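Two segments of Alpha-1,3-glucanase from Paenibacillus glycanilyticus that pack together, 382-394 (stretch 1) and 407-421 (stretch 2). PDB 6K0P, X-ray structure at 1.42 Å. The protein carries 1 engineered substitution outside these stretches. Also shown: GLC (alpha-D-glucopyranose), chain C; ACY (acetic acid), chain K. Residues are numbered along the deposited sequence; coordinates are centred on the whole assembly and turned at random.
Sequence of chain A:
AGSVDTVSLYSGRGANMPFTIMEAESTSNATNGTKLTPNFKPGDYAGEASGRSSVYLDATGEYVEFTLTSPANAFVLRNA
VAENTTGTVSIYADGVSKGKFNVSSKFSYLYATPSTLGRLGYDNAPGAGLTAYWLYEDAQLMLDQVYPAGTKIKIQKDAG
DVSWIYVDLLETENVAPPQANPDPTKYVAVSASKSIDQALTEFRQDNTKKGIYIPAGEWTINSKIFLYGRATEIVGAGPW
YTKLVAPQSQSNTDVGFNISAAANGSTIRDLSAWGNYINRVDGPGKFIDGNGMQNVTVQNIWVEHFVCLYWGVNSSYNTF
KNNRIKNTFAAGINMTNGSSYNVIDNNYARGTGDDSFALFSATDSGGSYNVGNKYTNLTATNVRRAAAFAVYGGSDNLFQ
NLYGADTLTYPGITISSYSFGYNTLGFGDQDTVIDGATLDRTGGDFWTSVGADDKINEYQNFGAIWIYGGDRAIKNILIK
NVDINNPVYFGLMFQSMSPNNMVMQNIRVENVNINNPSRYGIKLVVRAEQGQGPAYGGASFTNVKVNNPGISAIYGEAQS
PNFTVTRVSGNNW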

ATOM      1  N   ASN A 382       3.163  -5.353   1.712  1.00  9.46           N
ATOM      2  CA  ASN A 382       3.387  -5.960   0.402  1.00  9.35           C
ATOM      3  C   ASN A 382       3.435  -4.887  -0.683  1.00 10.24           C
ATOM      4  O   ASN A 382       2.708  -4.936  -1.682  1.00  9.61           O
ATOM      5  CB  ASN A 382       2.324  -7.013   0.082  1.00  9.68           C
ATOM      6  CG  ASN A 382       2.482  -8.279   0.892  1.00 10.29           C
ATOM      7  OD1 ASN A 382       1.560  -8.686   1.592  1.00 12.50           O
ATOM      8  ND2 ASN A 382       3.643  -8.930   0.787  1.00 10.40           N
ATOM      9  N   VAL A 383       4.284  -3.886  -0.468  1.00  8.57           N
ATOM     10  CA  VAL A 383       4.418  -2.789  -1.421  1.00  9.72           C
ATOM     11  C   VAL A 383       5.242  -3.312  -2.589  1.00  9.26           C
ATOM     12  O   VAL A 383       6.425  -3.628  -2.432  1.00 10.12           O
ATOM     13  CB  VAL A 383       5.084  -1.567  -0.785  1.00 10.28           C
ATOM     14  CG1 VAL A 383       4.955  -0.387  -1.730  1.00 10.63           C
ATOM     15  CG2 VAL A 383       4.439  -1.243   0.564  1.00 11.38           C
ATOM     16  N   ARG A 384       4.621  -3.412  -3.759  1.00  9.57           N
ATOM     17  CA  ARG A 384       5.244  -4.136  -4.861  1.00  9.32           C
ATOM     18  C   ARG A 384       6.307  -3.320  -5.588  1.00 10.87           C
ATOM     19  O   ARG A 384       7.078  -3.882  -6.374  1.00 10.78           O
ATOM     20  CB  ARG A 384       4.165  -4.658  -5.808  1.00  9.63           C
ATOM     21  CG  ARG A 384       3.158  -5.556  -5.080  1.00 11.08           C
ATOM     22  CD  ARG A 384       2.286  -6.320  -6.054  1.00 10.41           C
ATOM     23  NE  ARG A 384       1.234  -5.496  -6.638  1.00  9.83           N
ATOM     24  CZ  ARG A 384       0.314  -5.978  -7.464  1.00 10.19           C
ATOM     25  NH1 ARG A 384       0.344  -7.261  -7.804  1.00 10.29           N
ATOM     26  NH2 ARG A 384      -0.629  -5.184  -7.949  1.00 10.17           N
ATOM     27  N   ARG A 385       6.359  -2.014  -5.344  1.00  9.71           N
ATOM     28  CA  ARG A 385       7.410  -1.139  -5.838  1.00  9.70           C
ATOM     29  C   ARG A 385       7.293   0.154  -5.050  1.00 10.09           C
ATOM     30  O   ARG A 385       6.180   0.561  -4.712  1.00 11.09           O
ATOM     31  CB  ARG A 385       7.223  -0.860  -7.340  1.00 10.82           C
ATOM     32  CG  ARG A 385       8.184   0.173  -7.894  1.00 11.76           C
ATOM     33  CD  ARG A 385       7.834   0.513  -9.321  1.00 17.47           C
ATOM     34  NE  ARG A 385       8.659   1.612  -9.806  1.00 16.93           N
ATOM     35  CZ  ARG A 385       8.887   1.840 -11.087  1.00 17.06           C
ATOM     36  NH1 ARG A 385       8.343   1.046 -12.005  1.00 15.78           N
ATOM     37  NH2 ARG A 385       9.659   2.860 -11.447  1.00 15.77           N
ATOM     38  N   ALA A 386       8.437   0.779  -4.743  1.00 11.18           N
ATOM     39  CA  ALA A 386       8.488   2.045  -4.007  1.00 10.59           C
ATOM     40  C   ALA A 386       8.101   1.869  -2.536  1.00  9.71           C
ATOM     41  O   ALA A 386       8.259   0.773  -1.984  1.00 10.41           O
ATOM     42  CB  ALA A 386       7.732   3.169  -4.730  1.00 11.61           C
ATOM     43  N   ALA A 387       7.653   2.929  -1.865  1.00  9.04           N
ATOM     44  CA  ALA A 387       7.609   2.916  -0.407  1.00 10.90           C
ATOM     45  C   ALA A 387       6.196   2.688   0.122  1.00 11.55           C
ATOM     46  O   ALA A 387       5.200   2.933  -0.562  1.00 11.56           O
ATOM     47  CB  ALA A 387       8.173   4.227   0.165  1.00 11.92           C
ATOM     48  N   ALA A 388       6.116   2.224   1.374  1.00  9.33           N
ATOM     49  CA  ALA A 388       4.816   2.157   2.039  1.00  9.04           C
ATOM     50  C   ALA A 388       4.239   3.553   2.252  1.00 10.85           C
ATOM     51  O   ALA A 388       3.047   3.791   2.018  1.00 11.14           O
ATOM     52  CB  ALA A 388       4.942   1.393   3.361  1.00 11.52           C
ATOM     53  N   PHE A 389       5.073   4.494   2.689  1.00 10.45           N
ATOM     54  CA  PHE A 389       4.662   5.866   2.956  1.00  9.88           C
ATOM     55  C   PHE A 389       5.726   6.783   2.376  1.00  9.89           C
ATOM     56  O   PHE A 389       6.918   6.527   2.540  1.00 10.55           O
ATOM     57  CB  PHE A 389       4.535   6.106   4.475  1.00 10.84           C
ATOM     58  CG  PHE A 389       3.616   5.138   5.153  1.00  9.91           C
ATOM     59  CD1 PHE A 389       2.240   5.345   5.133  1.00 11.14           C
ATOM     60  CD2 PHE A 389       4.117   4.004   5.784  1.00 10.28           C
ATOM     61  CE1 PHE A 389       1.385   4.436   5.730  1.00 11.71           C
ATOM     62  CE2 PHE A 389       3.264   3.095   6.388  1.00 10.53           C
ATOM     63  CZ  PHE A 389       1.895   3.319   6.366  1.00 11.82           C
ATOM     64  N   ALA A 390       5.304   7.845   1.691  1.00 10.38           N
ATOM     65  CA  ALA A 390       6.270   8.735   1.060  1.00 10.76           C
ATOM     66  C   ALA A 390       5.807  10.174   1.178  1.00 10.45           C
ATOM     67  O   ALA A 390       4.658  10.495   0.852  1.00 10.59           O
ATOM     68  CB  ALA A 390       6.482   8.373  -0.414  1.00 10.73           C
ATOM     69  N   VAL A 391       6.712  11.040   1.626  1.00  9.06           N
ATOM     70  CA  VAL A 391       6.421  12.464   1.742  1.00  9.78           C
ATOM     71  C   VAL A 391       7.507  13.232   1.003  1.00 10.57           C
ATOM     72  O   VAL A 391       8.701  13.086   1.305  1.00 12.29           O
ATOM     73  CB  VAL A 391       6.256  12.915   3.205  1.00 11.95           C
ATOM     74  CG1 VAL A 391       7.481  12.612   4.043  1.00 13.99           C
ATOM     75  CG2 VAL A 391       5.884  14.395   3.280  1.00 12.56           C
ATOM     76  N   TYR A 392       7.097  14.012   0.013  1.00 10.79           N
ATOM     77  CA  TYR A 392       7.998  14.774  -0.839  1.00 10.72           C
ATOM     78  C   TYR A 392       7.729  16.249  -0.564  1.00 11.11           C
ATOM     79  O   TYR A 392       6.793  16.835  -1.120  1.00 12.07           O
ATOM     80  CB  TYR A 392       7.755  14.417  -2.304  1.00 11.65           C
ATOM     81  CG  TYR A 392       7.879  12.934  -2.621  1.00 13.05           C
ATOM     82  CD1 TYR A 392       9.118  12.358  -2.887  1.00 11.78           C
ATOM     83  CD2 TYR A 392       6.753  12.115  -2.657  1.00 12.86           C
ATOM     84  CE1 TYR A 392       9.228  11.003  -3.187  1.00 11.50           C
ATOM     85  CE2 TYR A 392       6.856  10.767  -2.960  1.00 10.93           C
ATOM     86  CZ  TYR A 392       8.087  10.216  -3.216  1.00 12.48           C
ATOM     87  OH  TYR A 392       8.188   8.870  -3.504  1.00 13.87           O
ATOM     88  N   GLY A 393       8.547  16.848   0.306  1.00 11.10           N
ATOM     89  CA  GLY A 393       8.354  18.238   0.695  1.00 10.95           C
ATOM     90  C   GLY A 393       7.074  18.438   1.494  1.00 11.18           C
ATOM     91  O   GLY A 393       6.439  17.501   1.974  1.00 11.97           O
ATOM     92  N   GLY A 394       6.703  19.705   1.636  1.00 10.34           N
ATOM     93  CA  GLY A 394       5.495  20.083   2.348  1.00 12.45           C
ATOM     94  C   GLY A 394       5.831  20.734   3.677  1.00 12.99           C
ATOM     95  O   GLY A 394       6.992  20.839   4.074  1.00 13.43           O
ATOM     96  N   THR A 407       8.277  -4.399   1.815  1.00  9.56           N
ATOM     97  CA  THR A 407       8.509  -3.649   0.589  1.00 10.40           C
ATOM     98  C   THR A 407       9.440  -4.431  -0.332  1.00 11.28           C
ATOM     99  O   THR A 407      10.455  -4.981   0.110  1.00 11.32           O
ATOM    100  CB  THR A 407       9.193  -2.334   0.943  1.00  8.72           C
ATOM    101  OG1 THR A 407      10.285  -2.619   1.818  1.00 10.15           O
ATOM    102  CG2 THR A 407       8.214  -1.417   1.674  1.00  9.59           C
ATOM    103  N   LEU A 408       9.114  -4.453  -1.628  1.00 10.70           N
ATOM    104  CA  LEU A 408       9.971  -5.176  -2.563  1.00  9.86           C
ATOM    105  C   LEU A 408      11.241  -4.417  -2.935  1.00 12.32           C
ATOM    106  O   LEU A 408      12.280  -5.052  -3.145  1.00 13.35           O
ATOM    107  CB  LEU A 408       9.204  -5.570  -3.821  1.00 10.97           C
ATOM    108  CG  LEU A 408       8.122  -6.625  -3.603  1.00 10.86           C
ATOM    109  CD1 LEU A 408       7.616  -7.121  -4.952  1.00 11.40           C
ATOM    110  CD2 LEU A 408       8.625  -7.798  -2.749  1.00 11.59           C
ATOM    111  N   THR A 409      11.192  -3.076  -3.063  1.00 10.53           N
ATOM    112  CA  THR A 409      12.306  -2.341  -3.668  1.00 10.71           C
ATOM    113  C   THR A 409      12.752  -1.069  -2.951  1.00 12.72           C
ATOM    114  O   THR A 409      13.685  -0.423  -3.438  1.00 15.28           O
ATOM    115  CB  THR A 409      11.990  -1.934  -5.120  1.00 13.03           C
ATOM    116  OG1 THR A 409      10.922  -0.975  -5.114  1.00 14.03           O
ATOM    117  CG2 THR A 409      11.606  -3.129  -5.975  1.00 15.24           C
ATOM    118  N   TYR A 410      12.124  -0.669  -1.838  1.00 10.75           N
ATOM    119  CA  TYR A 410      12.345   0.711  -1.403  1.00 11.51           C
ATOM    120  C   TYR A 410      12.012   0.839   0.090  1.00 10.46           C
ATOM    121  O   TYR A 410      11.634  -0.158   0.724  1.00 10.95           O
ATOM    122  CB  TYR A 410      11.463   1.591  -2.307  1.00 12.73           C
ATOM    123  CG  TYR A 410      12.073   2.889  -2.817  1.00 12.50           C
ATOM    124  CD1 TYR A 410      13.338   2.898  -3.381  1.00 14.73           C
ATOM    125  CD2 TYR A 410      11.399   4.104  -2.697  1.00 21.09           C
ATOM    126  CE1 TYR A 410      13.900   4.059  -3.858  1.00 24.62           C
ATOM    127  CE2 TYR A 410      11.959   5.278  -3.178  1.00 35.74           C
ATOM    128  CZ  TYR A 410      13.207   5.252  -3.753  1.00 33.87           C
ATOM    129  OH  TYR A 410      13.744   6.431  -4.216  1.00 52.11           O
ATOM    130  N   PRO A 411      12.164   2.025   0.691  1.00  9.78           N
ATOM    131  CA  PRO A 411      11.960   2.159   2.139  1.00 11.73           C
ATOM    132  C   PRO A 411      10.533   1.889   2.585  1.00 10.72           C
ATOM    133  O   PRO A 411       9.573   1.930   1.805  1.00 10.59           O
ATOM    134  CB  PRO A 411      12.286   3.637   2.394  1.00 11.13           C
ATOM    135  CG  PRO A 411      13.250   3.986   1.334  1.00 11.07           C
ATOM    136  CD  PRO A 411      12.778   3.239   0.127  1.00 10.28           C
ATOM    137  N   GLY A 412      10.406   1.643   3.892  1.00 10.84           N
ATOM    138  CA  GLY A 412       9.109   1.780   4.528  1.00 10.01           C
ATOM    139  C   GLY A 412       8.584   3.202   4.449  1.00 10.96           C
ATOM    140  O   GLY A 412       7.402   3.418   4.162  1.00 10.11           O
ATOM    141  N   ILE A 413       9.446   4.190   4.722  1.00  9.79           N
ATOM    142  CA  ILE A 413       9.092   5.607   4.670  1.00  9.67           C
ATOM    143  C   ILE A 413      10.173   6.352   3.899  1.00  9.81           C
ATOM    144  O   ILE A 413      11.348   6.319   4.287  1.00 10.96           O
ATOM    145  CB  ILE A 413       8.918   6.232   6.067  1.00  9.95           C
ATOM    146  CG1 ILE A 413       7.927   5.417   6.908  1.00 10.47           C
ATOM    147  CG2 ILE A 413       8.454   7.683   5.930  1.00 11.89           C
ATOM    148  CD1 ILE A 413       7.747   5.969   8.310  1.00 10.85           C
ATOM    149  N   THR A 414       9.777   7.019   2.815  1.00 10.31           N
ATOM    150  CA  THR A 414      10.648   7.925   2.075  1.00 10.33           C
ATOM    151  C   THR A 414      10.326   9.349   2.497  1.00 10.43           C
ATOM    152  O   THR A 414       9.159   9.756   2.471  1.00 10.99           O
ATOM    153  CB  THR A 414      10.411   7.778   0.571  1.00 12.17           C
ATOM    154  OG1 THR A 414      10.890   6.506   0.139  1.00 11.50           O
ATOM    155  CG2 THR A 414      11.142   8.880  -0.216  1.00 13.44           C
ATOM    156  N   ILE A 415      11.357  10.100   2.890  1.00 10.45           N
ATOM    157  CA  ILE A 415      11.241  11.515   3.237  1.00 11.34           C
ATOM    158  C   ILE A 415      12.237  12.223   2.333  1.00 11.35           C
ATOM    159  O   ILE A 415      13.449  12.103   2.541  1.00 11.40           O
ATOM    160  CB  ILE A 415      11.565  11.750   4.723  1.00 10.32           C
ATOM    161  CG1 ILE A 415      10.625  10.919   5.604  1.00 12.06           C
ATOM    162  CG2 ILE A 415      11.441  13.234   5.093  1.00 11.77           C
ATOM    163  CD1 ILE A 415      10.994  10.905   7.095  1.00 13.54           C
ATOM    164  N   SER A 416      11.744  12.934   1.317  1.00 10.72           N
ATOM    165  CA  SER A 416      12.597  13.361   0.210  1.00  9.95           C
ATOM    166  C   SER A 416      12.324  14.797  -0.200  1.00 12.25           C
ATOM    167  O   SER A 416      11.165  15.184  -0.379  1.00 11.89           O
ATOM    168  CB  SER A 416      12.373  12.462  -1.013  1.00 12.43           C
ATOM    169  OG  SER A 416      13.028  13.001  -2.154  1.00 13.23           O
ATOM    170  N   SER A 417      13.394  15.568  -0.393  1.00 11.79           N
ATOM    171  CA  SER A 417      13.272  16.907  -0.950  1.00 12.91           C
ATOM    172  C   SER A 417      13.717  16.980  -2.411  1.00 11.86           C
ATOM    173  O   SER A 417      14.080  18.060  -2.892  1.00 14.74           O
ATOM    174  CB  SER A 417      13.991  17.935  -0.069  1.00 12.77           C
ATOM    175  OG  SER A 417      15.406  17.848  -0.185  1.00 12.10           O
ATOM    176  N   TYR A 418      13.676  15.862  -3.132  1.00 12.77           N
ATOM    177  CA  TYR A 418      13.978  15.890  -4.560  1.00 13.34           C
ATOM    178  C   TYR A 418      12.772  16.403  -5.344  1.00 14.99           C
ATOM    179  O   TYR A 418      11.630  16.036  -5.065  1.00 15.04           O
ATOM    180  CB  TYR A 418      14.398  14.503  -5.052  1.00 13.28           C
ATOM    181  CG  TYR A 418      14.820  14.512  -6.503  1.00 15.01           C
ATOM    182  CD1 TYR A 418      15.828  15.359  -6.944  1.00 16.12           C
ATOM    183  CD2 TYR A 418      14.187  13.702  -7.428  1.00 17.37           C
ATOM    184  CE1 TYR A 418      16.200  15.388  -8.278  1.00 18.55           C
ATOM    185  CE2 TYR A 418      14.560  13.715  -8.756  1.00 17.02           C
ATOM    186  CZ  TYR A 418      15.559  14.564  -9.175  1.00 20.88           C
ATOM    187  OH  TYR A 418      15.917  14.578 -10.505  1.00 24.41           O
ATOM    188  N   SER A 419      13.032  17.275  -6.324  1.00 13.25           N
ATOM    189  CA  SER A 419      11.955  17.934  -7.061  1.00 15.92           C
ATOM    190  C   SER A 419      11.348  17.080  -8.165  1.00 17.63           C
ATOM    191  O   SER A 419      10.218  17.363  -8.586  1.00 16.10           O
ATOM    192  CB  SER A 419      12.471  19.244  -7.671  1.00 17.53           C
ATOM    193  OG  SER A 419      13.316  18.997  -8.784  1.00 16.48           O
ATOM    194  N   PHE A 420      12.056  16.061  -8.641  1.00 15.60           N
ATOM    195  CA  PHE A 420      11.641  15.269  -9.799  1.00 16.93           C
ATOM    196  C   PHE A 420      11.391  16.128 -11.039  1.00 20.32           C
ATOM    197  O   PHE A 420      10.655  15.722 -11.949  1.00 21.06           O
ATOM    198  CB  PHE A 420      10.437  14.368  -9.491  1.00 17.52           C
ATOM    199  CG  PHE A 420      10.707  13.344  -8.417  1.00 16.12           C
ATOM    200  CD1 PHE A 420      10.592  13.678  -7.077  1.00 15.45           C
ATOM    201  CD2 PHE A 420      11.077  12.052  -8.753  1.00 19.38           C
ATOM    202  CE1 PHE A 420      10.845  12.739  -6.090  1.00 17.92           C
ATOM    203  CE2 PHE A 420      11.327  11.110  -7.774  1.00 20.73           C
ATOM    204  CZ  PHE A 420      11.213  11.457  -6.439  1.00 18.48           C
ATOM    205  N   GLY A 421      11.989  17.316 -11.090  1.00 19.54           N
ATOM    206  CA  GLY A 421      11.789  18.225 -12.199  1.00 20.65           C
ATOM    207  C   GLY A 421      10.565  19.107 -12.101  1.00 23.65           C
ATOM    208  O   GLY A 421      10.358  19.952 -12.983  1.00 23.85           O
TER
HETATM  209  C1  GLC C   2      15.948  10.469  -9.851  1.00 17.97           C
HETATM  210  C2  GLC C   2      14.520  10.231 -10.335  1.00 21.86           C
HETATM  211  C3  GLC C   2      14.526   9.748 -11.778  1.00 25.68           C
HETATM  212  C4  GLC C   2      15.348  10.692 -12.646  1.00 29.60           C
HETATM  213  C5  GLC C   2      16.729  10.947 -12.047  1.00 26.35           C
HETATM  214  C6  GLC C   2      17.465  12.027 -12.833  1.00 34.65           C
HETATM  215  O2  GLC C   2      13.869   9.294  -9.505  1.00 21.30           O
HETATM  216  O3  GLC C   2      13.199   9.681 -12.253  1.00 30.88           O
HETATM  217  O4  GLC C   2      15.490  10.144 -13.940  1.00 36.22           O
HETATM  218  O5  GLC C   2      16.622  11.374 -10.706  1.00 25.37           O
HETATM  219  O6  GLC C   2      18.714  12.283 -12.228  1.00 37.99           O
HETATM  220  C   ACY K2013      10.501   4.166  -8.165  1.00 17.27           C
HETATM  221  O   ACY K2013      10.439   4.747  -9.312  1.00 20.84           O
HETATM  222  OXT ACY K2013      10.002   3.086  -7.887  1.00 16.83           O
HETATM  223  CH3 ACY K2013      11.290   4.962  -7.134  1.00 22.34           C
HETATM  224  O   HOH W   1       8.649  -1.750  -2.752  1.00 11.20           O
HETATM  225  O   HOH W   2       9.312   6.491  -2.234  1.00 12.89           O

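Strands 389-392 and 413-416 lie side by side and parallel, their axes 5° apart and 4.6 Å at closest approach. Stretch 1 donates and accepts at alternate residues: F389 N bonds G412 O (3.0 Å), T414 N bonds F389 O (2.9 Å), V391 N bonds T414 O (2.9 Å) and S416 N bonds V391 O (3.0 Å), before a weak bond from G393 N to S416 O (3.2 Å) ends the ladder. A390 and Y392 turn their polar backbone atoms from this partner, but their CA atoms approach T414 O (3.4 Å) and S416 O (3.2 Å), the CA-H···O contacts typical of parallel sheets.

Residues in register put their side chains on the same face: F389 beside I413 and V391 beside I415 on one, A390 beside T414 and Y392 beside S416 on the other. F389, V391, I413 and I415 are all buried, as suits their hydrocarbon surfaces. I413 and I415 share the mt rotamer; chi1 at m sets I413 CG1 4.2 Å from F389 CD2 and I415 CG1 3.9 Å from V391 CG1, while chi2 at t carries CD1 onward. V391 is p (58°), and the branched V391 and I415 suit an extended backbone.

The other face carries A390, Y392, T414 and S416, and is more polar. The small A390 leaves its CB 4.1 Å from T414 CB. T414, at m (-69°), sets its hydroxyl OG1 3.5 Å from A387 CB and 2.8 Å from water 2; that water donates to Y392 OH at 2.9 Å, so two hydroxyls too far apart to touch are linked. With chi1 at -56° (m) and chi2 at -84°, the Y392 ring reaches back over its neighbours: CE1 lies 4.1 Å from T414 CG2, and CD1 lies 3.8 Å from S416 CB. F420, also m, directs its edge toward the face of Y392 in an offset edge-to-face pair, planes at 86° and centroids 5.5 Å apart. S416, at t (170°), uses its OG to accept from Y418 N (3.1 Å). At G393, phi of 67° favours glycine.

Before the strands the chain is irregular, and water 1 fills the gap: it donates to V383 O (2.9 Å) and A386 O (2.7 Å) and accepts from T409 N (2.9 Å). V383 O also accepts directly from L408 N at 2.9 Å. L408, m then t, extends CD1 to 3.6 Å from R384 O. The Y410 ring, chi1 off-well at -138°, places CD2 4.3 Å from both A386 CB and A387 CB, while an acetic acid methyl covers one face. R385, t through chi3, is fully stretched, so its NE (2.8 Å to OXT) and NH2 (3.0 Å to O) grip that acid's two oxygens.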